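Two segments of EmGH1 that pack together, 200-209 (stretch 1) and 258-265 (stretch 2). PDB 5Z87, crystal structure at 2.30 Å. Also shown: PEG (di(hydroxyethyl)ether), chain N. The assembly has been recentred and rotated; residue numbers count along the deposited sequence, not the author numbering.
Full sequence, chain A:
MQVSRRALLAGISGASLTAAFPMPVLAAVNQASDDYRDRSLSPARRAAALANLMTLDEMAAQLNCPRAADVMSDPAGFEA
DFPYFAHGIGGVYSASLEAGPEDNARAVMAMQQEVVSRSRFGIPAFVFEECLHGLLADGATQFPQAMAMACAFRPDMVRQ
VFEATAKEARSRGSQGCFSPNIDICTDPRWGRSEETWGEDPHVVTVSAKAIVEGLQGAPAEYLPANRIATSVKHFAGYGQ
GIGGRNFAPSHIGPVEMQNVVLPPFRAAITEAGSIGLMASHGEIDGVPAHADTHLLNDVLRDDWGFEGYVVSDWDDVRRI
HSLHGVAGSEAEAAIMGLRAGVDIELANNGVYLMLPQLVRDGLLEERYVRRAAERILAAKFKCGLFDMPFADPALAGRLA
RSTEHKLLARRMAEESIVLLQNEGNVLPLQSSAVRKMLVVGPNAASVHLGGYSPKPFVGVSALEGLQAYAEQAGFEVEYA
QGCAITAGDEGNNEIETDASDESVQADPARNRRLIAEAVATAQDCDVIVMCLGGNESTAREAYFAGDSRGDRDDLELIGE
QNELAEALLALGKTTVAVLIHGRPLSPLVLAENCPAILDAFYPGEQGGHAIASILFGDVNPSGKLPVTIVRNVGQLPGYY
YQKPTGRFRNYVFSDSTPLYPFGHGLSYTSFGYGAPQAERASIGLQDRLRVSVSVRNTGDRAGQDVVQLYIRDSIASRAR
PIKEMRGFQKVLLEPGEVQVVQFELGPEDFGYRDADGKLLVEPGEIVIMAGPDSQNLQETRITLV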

# COMPACT_ATOMS: atom_id res chain seq x y z
N ASP A 200 6.17 11.39 -10.67
CA ASP A 200 7.12 12.33 -10.08
C ASP A 200 6.45 13.67 -9.77
O ASP A 200 5.81 14.25 -10.65
CB ASP A 200 8.29 12.58 -11.01
CG ASP A 200 9.26 13.58 -10.44
OD1 ASP A 200 9.77 13.33 -9.33
OD2 ASP A 200 9.50 14.61 -11.09
N PRO A 201 6.61 14.20 -8.55
CA PRO A 201 5.99 15.50 -8.23
C PRO A 201 6.48 16.64 -9.11
O PRO A 201 5.67 17.48 -9.52
CB PRO A 201 6.35 15.71 -6.76
CG PRO A 201 6.53 14.30 -6.21
CD PRO A 201 7.22 13.57 -7.35
N HIS A 202 7.78 16.68 -9.43
CA HIS A 202 8.27 17.78 -10.25
C HIS A 202 7.68 17.74 -11.66
O HIS A 202 7.25 18.77 -12.19
CB HIS A 202 9.80 17.77 -10.32
CG HIS A 202 10.36 18.81 -11.23
ND1 HIS A 202 10.52 20.13 -10.86
CD2 HIS A 202 10.79 18.73 -12.52
CE1 HIS A 202 11.03 20.81 -11.86
NE2 HIS A 202 11.20 19.99 -12.88
N VAL A 203 7.65 16.55 -12.27
CA VAL A 203 7.09 16.41 -13.62
C VAL A 203 5.61 16.79 -13.63
O VAL A 203 5.15 17.54 -14.50
CB VAL A 203 7.31 14.98 -14.15
CG1 VAL A 203 6.33 14.68 -15.29
CG2 VAL A 203 8.77 14.79 -14.61
N VAL A 204 4.84 16.28 -12.67
CA VAL A 204 3.41 16.57 -12.64
C VAL A 204 3.18 18.05 -12.37
O VAL A 204 2.24 18.65 -12.91
CB VAL A 204 2.70 15.67 -11.62
CG1 VAL A 204 1.24 16.04 -11.49
CG2 VAL A 204 2.81 14.22 -12.03
N THR A 205 4.04 18.67 -11.56
CA THR A 205 3.94 20.10 -11.27
C THR A 205 4.25 20.93 -12.51
O THR A 205 3.53 21.88 -12.84
CB THR A 205 4.89 20.45 -10.12
OG1 THR A 205 4.40 19.84 -8.93
CG2 THR A 205 4.99 21.96 -9.92
N VAL A 206 5.33 20.57 -13.22
CA VAL A 206 5.69 21.28 -14.43
C VAL A 206 4.60 21.11 -15.48
O VAL A 206 4.21 22.07 -16.16
CB VAL A 206 7.06 20.79 -14.94
CG1 VAL A 206 7.26 21.20 -16.38
CG2 VAL A 206 8.17 21.32 -14.04
N SER A 207 4.08 19.89 -15.61
CA SER A 207 3.01 19.65 -16.57
C SER A 207 1.75 20.41 -16.19
O SER A 207 1.09 21.00 -17.05
CB SER A 207 2.73 18.16 -16.68
OG SER A 207 3.93 17.44 -16.91
N ALA A 208 1.38 20.40 -14.90
CA ALA A 208 0.15 21.07 -14.46
C ALA A 208 0.17 22.56 -14.81
O ALA A 208 -0.83 23.10 -15.28
CB ALA A 208 -0.05 20.88 -12.96
N LYS A 209 1.31 23.22 -14.58
CA LYS A 209 1.43 24.64 -14.91
C LYS A 209 1.30 24.88 -16.41
O LYS A 209 0.69 25.87 -16.83
CB LYS A 209 2.77 25.19 -14.44
CG LYS A 209 3.04 25.00 -12.97
CD LYS A 209 3.85 26.13 -12.39
CE LYS A 209 5.22 26.23 -13.00
NZ LYS A 209 5.70 27.64 -12.83
N GLN A 258 2.17 17.21 1.78
CA GLN A 258 2.75 18.50 1.44
C GLN A 258 3.82 18.41 0.36
O GLN A 258 3.97 19.34 -0.44
CB GLN A 258 3.34 19.16 2.70
CG GLN A 258 2.29 19.83 3.60
CD GLN A 258 1.71 21.10 2.97
OE1 GLN A 258 2.35 21.73 2.14
NE2 GLN A 258 0.51 21.48 3.37
N ASN A 259 4.57 17.30 0.30
CA ASN A 259 5.72 17.23 -0.60
C ASN A 259 5.55 16.27 -1.77
O ASN A 259 6.37 16.32 -2.69
CB ASN A 259 6.98 16.84 0.19
CG ASN A 259 7.29 17.83 1.30
OD1 ASN A 259 7.99 18.80 1.08
ND2 ASN A 259 6.75 17.58 2.49
N VAL A 260 4.53 15.41 -1.76
CA VAL A 260 4.25 14.50 -2.88
C VAL A 260 3.00 14.93 -3.63
O VAL A 260 3.05 15.22 -4.83
CB VAL A 260 4.12 13.04 -2.41
CG1 VAL A 260 3.75 12.15 -3.59
CG2 VAL A 260 5.40 12.55 -1.76
N VAL A 261 1.87 14.98 -2.95
CA VAL A 261 0.57 15.02 -3.60
C VAL A 261 0.19 16.45 -3.98
O VAL A 261 -0.26 16.72 -5.10
CB VAL A 261 -0.48 14.36 -2.69
CG1 VAL A 261 -1.86 14.46 -3.29
CG2 VAL A 261 -0.10 12.90 -2.41
N LEU A 262 0.36 17.39 -3.05
CA LEU A 262 -0.05 18.79 -3.18
C LEU A 262 0.77 19.67 -4.12
O LEU A 262 0.21 20.64 -4.65
CB LEU A 262 -0.06 19.46 -1.81
CG LEU A 262 -1.14 18.97 -0.84
CD1 LEU A 262 -1.06 19.76 0.46
CD2 LEU A 262 -2.53 19.08 -1.46
N PRO A 263 2.08 19.46 -4.33
CA PRO A 263 2.88 20.47 -5.07
C PRO A 263 2.31 20.81 -6.44
O PRO A 263 2.35 21.99 -6.84
CB PRO A 263 4.27 19.81 -5.17
CG PRO A 263 4.35 18.97 -3.92
CD PRO A 263 2.95 18.44 -3.69
N PRO A 264 1.77 19.85 -7.20
CA PRO A 264 1.15 20.26 -8.47
C PRO A 264 -0.10 21.11 -8.29
O PRO A 264 -0.31 22.06 -9.06
CB PRO A 264 0.84 18.92 -9.17
CG PRO A 264 0.93 17.88 -8.11
CD PRO A 264 1.93 18.38 -7.13
N PHE A 265 -0.93 20.79 -7.30
CA PHE A 265 -2.07 21.64 -6.99
C PHE A 265 -1.61 23.02 -6.54
O PHE A 265 -2.14 24.04 -6.98
CB PHE A 265 -2.94 21.00 -5.91
CG PHE A 265 -3.80 19.86 -6.40
CD1 PHE A 265 -5.01 20.12 -7.02
CD2 PHE A 265 -3.41 18.54 -6.20
CE1 PHE A 265 -5.81 19.07 -7.47
CE2 PHE A 265 -4.20 17.49 -6.64
CZ PHE A 265 -5.40 17.75 -7.28
C1 PEG N . 8.54 21.20 -8.49
O1 PEG N . 9.86 20.71 -8.17
C2 PEG N . 7.65 20.97 -7.28
O2 PEG N . 8.04 19.72 -6.71
C3 PEG N . 7.92 19.62 -5.29
C4 PEG N . 8.33 18.19 -4.91
O4 PEG N . 8.35 17.92 -3.50

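The most unusual feature of this contact is a polar approach that forms no hydrogen bond: Thr205 OG1 lies 3.1 Å from Pro264 N, a distance typical of a hydrogen bond, yet the proline nitrogen carries no hydrogen to share. The hydroxyl is instead committed within its own helix, where Thr205 OG1 donates to Pro201 O at 2.7 Å with the side chain in the m rotamer. The same carbonyl also accepts the backbone bond from Thr205 N (2.9 Å to Pro201 O). With its polarity satisfied in this way, the threonine can sit against the Pro263-Pro264 peptide, OG1 lying 3.4 Å from Pro263 C and 3.4 Å from Pro264 CD. The backbones are correspondingly close here, Thr205 CA and Pro264 CA being 4.0 Å apart.

No hydrogen bond crosses between the stretches, and the direct contact, which buries 286 Å² in total, rests on packing. Pro264 contributes most, with 78 Å² covered by the helix of stretch 1. Its compact ring fits beside that helix: Val204 CG1 meets Pro264 CB at 3.7 Å, and Ala208, whose CA-to-CB bond points toward stretch 2, places CB 4.4 Å from Pro264 CB. The small methyl of Ala208 also lies 4.1 Å, through CB, from Pro264 O. Val204 and Ala208 thus each offer a methyl to Pro264, and Thr205 its hydroxyl oxygen. Val204, Ala208 and Pro264 are all buried, which suits their apolar side chains.

At the start of the helix, Pro201 makes a second patch. With its CA-to-CB bond pointing toward stretch 2, Pro201 packs with CG 3.9 Å from Val260 O and 4.4 Å from Val260 CG1. The backbones are wider apart than at Thr205, with 5.7 Å between Pro201 CA and Val260 CA, and the ring helps fill the space. Proline suits the first turn of a helix because the amides there need no i−4 carbonyl partner, so its lack of an N-H costs nothing. Just before it, Asp200 caps the helix, accepting from Val203 N through OD2 at 2.9 Å.

A PEG molecule, probably from the crystallisation liquor, links the stretches indirectly. One end, O1, is hydrogen-bonded to His202 ND1 at 2.8 Å, near the plane of the imidazole ring and at its edge; at the other end, O4 donates to Asn259 O at 2.7 Å. Between them the ligand passes close to both stretches, with PEG C4 3.7 Å from Pro201 CB and PEG C3 3.7 Å from Pro263 CB.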